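Local structure of isoaspartyl dipeptidase (Fervidobacterium islandicum, 7CDH) at residues L80-S88 with M375-E386; K9-G17 with L324-T333. The protein is a zinc-containing M38 metallopeptidase of the amidohydrolase family that probably hydrolyses isoaspartyl (beta-aspartyl) dipeptides, an activity linked to protein repair. All coordinates share one frame; numbering follows the deposited sequence. Where two conformers were deposited one is given.

Interaction 1: L80-S88 with M375-E386; sequences LKISDCIRS and MKDGVMKNLNFE
M380 reaches from strand 379-380 onto helix 82-86, where I86 receives it. Its CG stands anti to the backbone N (chi1 -175°), which carries the chain from CB toward the helix before the next two torsions bend it. SD rests against the I86 branches, 3.7 Å from I86 CD1, and CE turns on to S83, lying 4.0 Å from S83 CB. CE also lies over one face of the R87 guanidinium, a doubtful contact because that arginine has two conformers. Cutting M380 back to an alanine is likely to leave I86 without the sulfur it rests on and open a gap between helix and strand. On one flank of M380, M375 CB packs 3.6 Å from I86 CG2. On the other, L383 straddles I82 and S83: its CD2 is 3.6 Å from I82 CG2, its CD1 3.8 Å from S83 CB. S83 OG lies 3.3 Å from both E386 OE1 and E386 OE2, a weak bond with no settled acceptor; K81 NZ, 4.2 Å from E386 OE2, is too far for a salt bridge. I82 packs on L116 of helix 106-118, I86 on L374 of strand 372-376, and M375 on I364 and V367 of strand 364-369.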
# COMPACT_ATOMS: atom_id res chain seq x y z
N LEU A 80 -21.15 11.77 -25.17
CA LEU A 80 -22.56 11.87 -25.59
C LEU A 80 -23.00 13.31 -25.46
O LEU A 80 -22.66 13.92 -24.44
CB LEU A 80 -23.39 11.02 -24.64
CG LEU A 80 -24.87 10.99 -24.95
CD1 LEU A 80 -25.12 10.23 -26.24
CD2 LEU A 80 -25.65 10.38 -23.81
N LYS A 81 -23.79 13.83 -26.40
CA LYS A 81 -24.44 15.16 -26.21
C LYS A 81 -25.87 14.90 -25.70
O LYS A 81 -26.52 14.01 -26.24
CB LYS A 81 -24.45 15.97 -27.50
CG LYS A 81 -23.27 15.79 -28.44
CD LYS A 81 -22.29 16.97 -28.46
CE LYS A 81 -22.62 18.05 -29.47
NZ LYS A 81 -22.92 17.48 -30.81
N ILE A 82 -26.33 15.63 -24.68
CA ILE A 82 -27.73 15.45 -24.20
C ILE A 82 -28.71 15.72 -25.34
O ILE A 82 -29.73 15.01 -25.42
CB ILE A 82 -28.08 16.30 -22.98
CG1 ILE A 82 -29.48 15.87 -22.51
CG2 ILE A 82 -28.00 17.80 -23.25
CD1 ILE A 82 -29.71 16.01 -21.03
N SER A 83 -28.43 16.72 -26.18
CA SER A 83 -29.27 17.05 -27.36
C SER A 83 -29.49 15.80 -28.25
O SER A 83 -30.58 15.71 -28.80
CB SER A 83 -28.67 18.21 -28.12
OG SER A 83 -27.63 17.75 -28.98
N ASP A 84 -28.51 14.90 -28.42
CA ASP A 84 -28.65 13.63 -29.18
C ASP A 84 -29.77 12.78 -28.55
O ASP A 84 -30.57 12.15 -29.29
CB ASP A 84 -27.43 12.71 -29.08
CG ASP A 84 -26.48 12.67 -30.26
OD1 ASP A 84 -26.13 13.75 -30.79
OD2 ASP A 84 -26.04 11.53 -30.60
N CYS A 85 -29.73 12.68 -27.22
CA CYS A 85 -30.68 11.90 -26.40
C CYS A 85 -32.10 12.42 -26.63
O CYS A 85 -32.97 11.62 -27.00
CB CYS A 85 -30.33 12.00 -24.92
SG CYS A 85 -28.85 11.04 -24.52
N ILE A 86 -32.29 13.72 -26.42
CA ILE A 86 -33.60 14.40 -26.47
C ILE A 86 -34.25 14.12 -27.83
O ILE A 86 -35.40 13.64 -27.88
CB ILE A 86 -33.43 15.89 -26.14
CG1 ILE A 86 -32.85 16.08 -24.74
CG2 ILE A 86 -34.75 16.64 -26.30
CD1 ILE A 86 -32.48 17.52 -24.39
N ARG A 87 -33.53 14.34 -28.93
CA ARG A 87 -34.16 14.24 -30.28
C ARG A 87 -34.18 12.77 -30.73
O ARG A 87 -34.66 12.50 -31.85
CB ARG A 87 -33.50 15.23 -31.25
CG ARG A 87 -32.40 14.68 -32.14
CD ARG A 87 -31.72 15.75 -32.99
NE ARG A 87 -32.44 17.03 -32.97
CZ ARG A 87 -31.98 18.18 -32.47
NH1 ARG A 87 -32.75 19.26 -32.51
NH2 ARG A 87 -30.76 18.26 -31.96
N SER A 88 -33.71 11.83 -29.90
CA SER A 88 -33.83 10.37 -30.18
C SER A 88 -34.81 9.70 -29.19
O SER A 88 -34.92 8.47 -29.25
CB SER A 88 -32.46 9.75 -30.18
OG SER A 88 -31.70 10.21 -31.30
N MET A 375 -37.97 18.78 -24.93
CA MET A 375 -38.34 19.15 -26.32
C MET A 375 -39.87 19.29 -26.43
O MET A 375 -40.61 18.41 -25.91
CB MET A 375 -37.84 18.13 -27.34
CG MET A 375 -37.91 18.68 -28.75
SD MET A 375 -37.14 17.64 -30.00
CE MET A 375 -38.07 16.13 -29.79
N LYS A 376 -40.30 20.41 -27.00
CA LYS A 376 -41.72 20.79 -27.22
C LYS A 376 -41.86 21.18 -28.69
O LYS A 376 -41.24 22.20 -29.11
CB LYS A 376 -42.14 21.92 -26.29
CG LYS A 376 -43.64 22.01 -26.08
CD LYS A 376 -44.11 23.25 -25.36
CE LYS A 376 -44.33 23.02 -23.89
NZ LYS A 376 -44.39 24.30 -23.15
N ASP A 377 -42.55 20.33 -29.46
CA ASP A 377 -42.93 20.59 -30.87
C ASP A 377 -41.67 20.92 -31.66
O ASP A 377 -41.62 22.01 -32.26
CB ASP A 377 -43.98 21.71 -30.93
CG ASP A 377 -45.30 21.32 -30.30
OD1 ASP A 377 -45.79 20.21 -30.62
OD2 ASP A 377 -45.80 22.09 -29.45
N GLY A 378 -40.67 20.03 -31.60
CA GLY A 378 -39.36 20.16 -32.28
C GLY A 378 -38.42 21.20 -31.68
O GLY A 378 -37.34 21.34 -32.21
N VAL A 379 -38.81 21.91 -30.62
CA VAL A 379 -38.02 23.02 -30.01
C VAL A 379 -37.33 22.51 -28.74
O VAL A 379 -37.97 22.39 -27.64
CB VAL A 379 -38.87 24.27 -29.71
CG1 VAL A 379 -37.99 25.43 -29.26
CG2 VAL A 379 -39.71 24.67 -30.90
N MET A 380 -36.03 22.32 -28.87
CA MET A 380 -35.10 21.90 -27.79
C MET A 380 -35.07 22.97 -26.70
O MET A 380 -34.99 24.17 -27.03
CB MET A 380 -33.71 21.74 -28.40
CG MET A 380 -32.68 21.21 -27.44
SD MET A 380 -32.53 19.45 -27.56
CE MET A 380 -32.37 19.21 -29.33
N LYS A 381 -35.10 22.54 -25.43
CA LYS A 381 -34.82 23.41 -24.25
C LYS A 381 -33.44 24.06 -24.37
O LYS A 381 -32.65 23.67 -25.27
CB LYS A 381 -34.83 22.61 -22.95
CG LYS A 381 -33.63 21.67 -22.78
CD LYS A 381 -33.57 21.03 -21.40
CE LYS A 381 -32.76 21.82 -20.40
NZ LYS A 381 -33.17 21.55 -19.01
N ASN A 382 -33.13 24.97 -23.45
CA ASN A 382 -31.83 25.69 -23.37
C ASN A 382 -30.77 24.79 -22.72
O ASN A 382 -30.92 24.47 -21.53
CB ASN A 382 -31.97 27.00 -22.60
CG ASN A 382 -31.19 28.12 -23.25
OD1 ASN A 382 -29.96 28.17 -23.15
ND2 ASN A 382 -31.90 28.98 -23.96
N LEU A 383 -29.71 24.45 -23.46
CA LEU A 383 -28.54 23.66 -22.99
C LEU A 383 -27.23 24.49 -22.92
O LEU A 383 -27.08 25.50 -23.65
CB LEU A 383 -28.36 22.48 -23.96
CG LEU A 383 -29.56 21.55 -24.12
CD1 LEU A 383 -29.33 20.57 -25.26
CD2 LEU A 383 -29.85 20.82 -22.82
N ASN A 384 -26.26 23.99 -22.16
CA ASN A 384 -25.10 24.75 -21.64
C ASN A 384 -23.99 24.95 -22.69
O ASN A 384 -23.32 26.01 -22.62
CB ASN A 384 -24.57 24.11 -20.37
CG ASN A 384 -25.46 24.43 -19.20
OD1 ASN A 384 -25.83 25.59 -19.02
ND2 ASN A 384 -25.83 23.42 -18.41
N PHE A 385 -23.76 24.01 -23.62
CA PHE A 385 -22.67 24.18 -24.63
C PHE A 385 -23.24 23.86 -26.03
O PHE A 385 -22.51 23.26 -26.84
CB PHE A 385 -21.41 23.41 -24.20
CG PHE A 385 -20.93 23.71 -22.78
CD1 PHE A 385 -20.26 24.90 -22.48
CD2 PHE A 385 -21.21 22.84 -21.73
CE1 PHE A 385 -19.86 25.21 -21.18
CE2 PHE A 385 -20.81 23.15 -20.43
CZ PHE A 385 -20.14 24.33 -20.15
N GLU A 386 -24.49 24.27 -26.29
CA GLU A 386 -25.29 24.00 -27.54
C GLU A 386 -26.22 25.18 -27.83
O GLU A 386 -25.84 26.33 -28.11
CB GLU A 386 -26.13 22.71 -27.41
CG GLU A 386 -25.43 21.53 -26.73
CD GLU A 386 -25.54 20.15 -27.39
OE1 GLU A 386 -25.75 19.14 -26.65
OE2 GLU A 386 -25.38 20.08 -28.65

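Interaction 2: K9-G17 with L324-T333; sequences KVFSPEYIG and LAEVLKISTT
L324 CD2 sits over the centre of one face of the F11 ring and Y15 CD1 overhangs the rim of the other. With its CG anti to the backbone N (chi1 -179°), L324 carries that methyl to a CH-pi contact 3.8 Å from the F11 ring centroid and 8° off its normal. P13 O lies in plane at the F11 ring edge; G17 N lies over the centre of one Y15 face. P13, preceded by a cis peptide, wedges the hairpin turn against the helical segment: its O receives a CA-H...O contact from A325 CA at 3.3 Å and lies 3.3 Å from A325 CB, its CB meets L328 CB at 3.8 Å, and its CG lies 3.5 Å from T333 OG1. L328 CD1 reaches back to F11 CB. S12 OG donates to E14 O (2.8 Å) in the carbonyl plane, on a lone pair, and S12 N bonds to the same oxygen. L328 O takes S331 N and T332 OG1. The hairpin of strands 8-11 and 15-17 thus packs on helix 324-327 and on the residues leading into helix 333-339. F11 and L328 rest on L54 of strand 51-59, L324 touches L318 of helix 309-318, and I330 lies on strand 280-283.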
# COMPACT_ATOMS: atom_id res chain seq x y z
N LYS A 9 -53.35 9.52 -27.90
CA LYS A 9 -53.57 8.08 -27.71
C LYS A 9 -52.40 7.60 -26.85
O LYS A 9 -51.27 7.79 -27.24
CB LYS A 9 -53.65 7.36 -29.06
CG LYS A 9 -54.93 7.61 -29.85
CD LYS A 9 -54.69 7.90 -31.31
CE LYS A 9 -55.51 9.09 -31.77
NZ LYS A 9 -55.66 9.12 -33.24
N VAL A 10 -52.67 7.00 -25.71
CA VAL A 10 -51.59 6.67 -24.75
C VAL A 10 -51.21 5.19 -24.89
O VAL A 10 -52.12 4.33 -24.82
CB VAL A 10 -52.06 7.02 -23.35
CG1 VAL A 10 -51.05 6.58 -22.29
CG2 VAL A 10 -52.36 8.50 -23.27
N PHE A 11 -49.91 4.91 -25.06
CA PHE A 11 -49.34 3.55 -24.90
C PHE A 11 -48.52 3.54 -23.62
O PHE A 11 -47.58 4.30 -23.49
CB PHE A 11 -48.49 3.16 -26.09
CG PHE A 11 -49.21 3.10 -27.41
CD1 PHE A 11 -49.55 4.25 -28.09
CD2 PHE A 11 -49.50 1.88 -27.99
CE1 PHE A 11 -50.18 4.19 -29.33
CE2 PHE A 11 -50.12 1.81 -29.22
CZ PHE A 11 -50.47 2.97 -29.89
N SER A 12 -48.90 2.68 -22.68
CA SER A 12 -48.55 2.81 -21.26
C SER A 12 -47.38 1.90 -20.84
O SER A 12 -46.90 2.04 -19.71
CB SER A 12 -49.79 2.53 -20.44
OG SER A 12 -50.19 1.16 -20.57
N PRO A 13 -46.82 0.94 -21.63
CA PRO A 13 -47.01 0.76 -23.07
C PRO A 13 -48.22 -0.02 -23.64
O PRO A 13 -48.45 0.07 -24.85
CB PRO A 13 -45.73 -0.03 -23.44
CG PRO A 13 -45.47 -0.90 -22.25
CD PRO A 13 -45.86 -0.03 -21.09
N GLU A 14 -48.99 -0.75 -22.82
CA GLU A 14 -50.31 -1.31 -23.24
C GLU A 14 -51.19 -0.18 -23.78
O GLU A 14 -51.27 0.88 -23.12
CB GLU A 14 -51.06 -1.99 -22.09
CG GLU A 14 -50.56 -3.38 -21.77
CD GLU A 14 -50.92 -3.88 -20.38
OE1 GLU A 14 -51.79 -4.79 -20.27
OE2 GLU A 14 -50.33 -3.37 -19.40
N TYR A 15 -51.82 -0.38 -24.94
CA TYR A 15 -52.66 0.65 -25.60
C TYR A 15 -53.93 0.85 -24.76
O TYR A 15 -54.66 -0.12 -24.53
CB TYR A 15 -52.99 0.25 -27.03
CG TYR A 15 -53.85 1.26 -27.72
CD1 TYR A 15 -53.32 2.47 -28.13
CD2 TYR A 15 -55.20 1.05 -27.92
CE1 TYR A 15 -54.10 3.43 -28.74
CE2 TYR A 15 -56.00 2.00 -28.53
CZ TYR A 15 -55.44 3.19 -28.95
OH TYR A 15 -56.18 4.15 -29.58
N ILE A 16 -54.15 2.06 -24.27
CA ILE A 16 -55.35 2.40 -23.45
C ILE A 16 -56.13 3.53 -24.15
O ILE A 16 -57.00 4.12 -23.50
CB ILE A 16 -54.96 2.76 -22.01
CG1 ILE A 16 -54.11 4.03 -21.92
CG2 ILE A 16 -54.26 1.58 -21.35
CD1 ILE A 16 -53.86 4.46 -20.49
N GLY A 17 -55.79 3.81 -25.42
CA GLY A 17 -56.49 4.78 -26.29
C GLY A 17 -56.48 6.19 -25.74
O GLY A 17 -55.52 6.53 -25.05
N LEU A 324 -47.23 -1.95 -31.57
CA LEU A 324 -46.42 -0.97 -30.83
C LEU A 324 -46.43 -1.30 -29.34
O LEU A 324 -45.37 -1.28 -28.72
CB LEU A 324 -46.94 0.44 -31.13
CG LEU A 324 -46.16 1.55 -30.44
CD1 LEU A 324 -44.66 1.48 -30.79
CD2 LEU A 324 -46.73 2.90 -30.82
N ALA A 325 -47.56 -1.67 -28.76
CA ALA A 325 -47.62 -2.02 -27.32
C ALA A 325 -46.61 -3.13 -26.98
O ALA A 325 -46.15 -3.19 -25.82
CB ALA A 325 -49.01 -2.42 -26.92
N GLU A 326 -46.31 -3.98 -27.93
CA GLU A 326 -45.43 -5.16 -27.74
C GLU A 326 -43.98 -4.74 -27.99
O GLU A 326 -43.12 -5.06 -27.16
CB GLU A 326 -45.89 -6.30 -28.64
CG GLU A 326 -47.15 -7.00 -28.13
CD GLU A 326 -46.96 -7.77 -26.82
OE1 GLU A 326 -47.87 -7.70 -25.95
OE2 GLU A 326 -45.91 -8.46 -26.68
N VAL A 327 -43.70 -4.04 -29.10
CA VAL A 327 -42.31 -3.62 -29.45
C VAL A 327 -41.75 -2.72 -28.34
O VAL A 327 -40.65 -2.94 -27.94
CB VAL A 327 -42.26 -2.96 -30.82
CG1 VAL A 327 -40.84 -2.67 -31.23
CG2 VAL A 327 -42.90 -3.85 -31.86
N LEU A 328 -42.53 -1.84 -27.76
CA LEU A 328 -42.05 -0.87 -26.77
C LEU A 328 -41.44 -1.57 -25.56
O LEU A 328 -40.71 -0.91 -24.82
CB LEU A 328 -43.23 -0.02 -26.33
CG LEU A 328 -43.55 1.13 -27.25
CD1 LEU A 328 -44.74 1.90 -26.70
CD2 LEU A 328 -42.34 2.04 -27.41
N LYS A 329 -41.77 -2.83 -25.33
CA LYS A 329 -41.29 -3.57 -24.15
C LYS A 329 -39.76 -3.56 -24.12
O LYS A 329 -39.23 -3.57 -23.01
CB LYS A 329 -41.79 -5.02 -24.17
CG LYS A 329 -43.26 -5.18 -23.88
CD LYS A 329 -43.69 -6.62 -24.01
CE LYS A 329 -45.12 -6.85 -23.59
NZ LYS A 329 -45.35 -8.30 -23.43
N ILE A 330 -39.11 -3.54 -25.29
CA ILE A 330 -37.64 -3.74 -25.41
C ILE A 330 -36.85 -2.51 -24.92
O ILE A 330 -35.63 -2.63 -24.70
CB ILE A 330 -37.26 -4.09 -26.86
CG1 ILE A 330 -37.57 -2.96 -27.83
CG2 ILE A 330 -37.87 -5.41 -27.28
CD1 ILE A 330 -37.33 -3.35 -29.27
N SER A 331 -37.52 -1.38 -24.82
CA SER A 331 -36.95 -0.06 -24.50
C SER A 331 -37.73 0.59 -23.37
O SER A 331 -37.36 1.69 -23.01
CB SER A 331 -36.90 0.83 -25.71
OG SER A 331 -36.05 0.25 -26.67
N THR A 332 -38.69 -0.08 -22.75
CA THR A 332 -39.43 0.52 -21.63
C THR A 332 -39.55 -0.54 -20.53
O THR A 332 -38.80 -0.51 -19.57
CB THR A 332 -40.75 1.15 -22.13
OG1 THR A 332 -41.70 0.19 -22.61
CG2 THR A 332 -40.51 2.17 -23.22
N THR A 333 -40.48 -1.47 -20.67
CA THR A 333 -40.80 -2.43 -19.58
C THR A 333 -39.57 -3.27 -19.28
O THR A 333 -39.32 -3.47 -18.11
CB THR A 333 -42.00 -3.31 -20.00
OG1 THR A 333 -42.99 -2.33 -20.32
CG2 THR A 333 -42.46 -4.26 -18.91

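How the interactions relate
The centres of the two interactions lie 24 Å apart and their nearest atoms about 9 Å, so they do not touch. Along the chain their segments alternate: 9-17, 80-88, 324-333, 375-386. Interaction 2 sets a segment near the N-terminus against helix 324-327, and interaction 1 the C-terminal segment against helix 82-86. Both reach the same large mixed sheet, through strand 8-11 in interaction 2 and strands 372-376 and 379-380 in interaction 1. This fits the amidohydrolase design, a TIM-barrel domain accompanied by a smaller beta domain built from both ends of the chain. None of the zinc ligands belongs to either contact; both are structural packing that joins the chain ends to the rest of the fold.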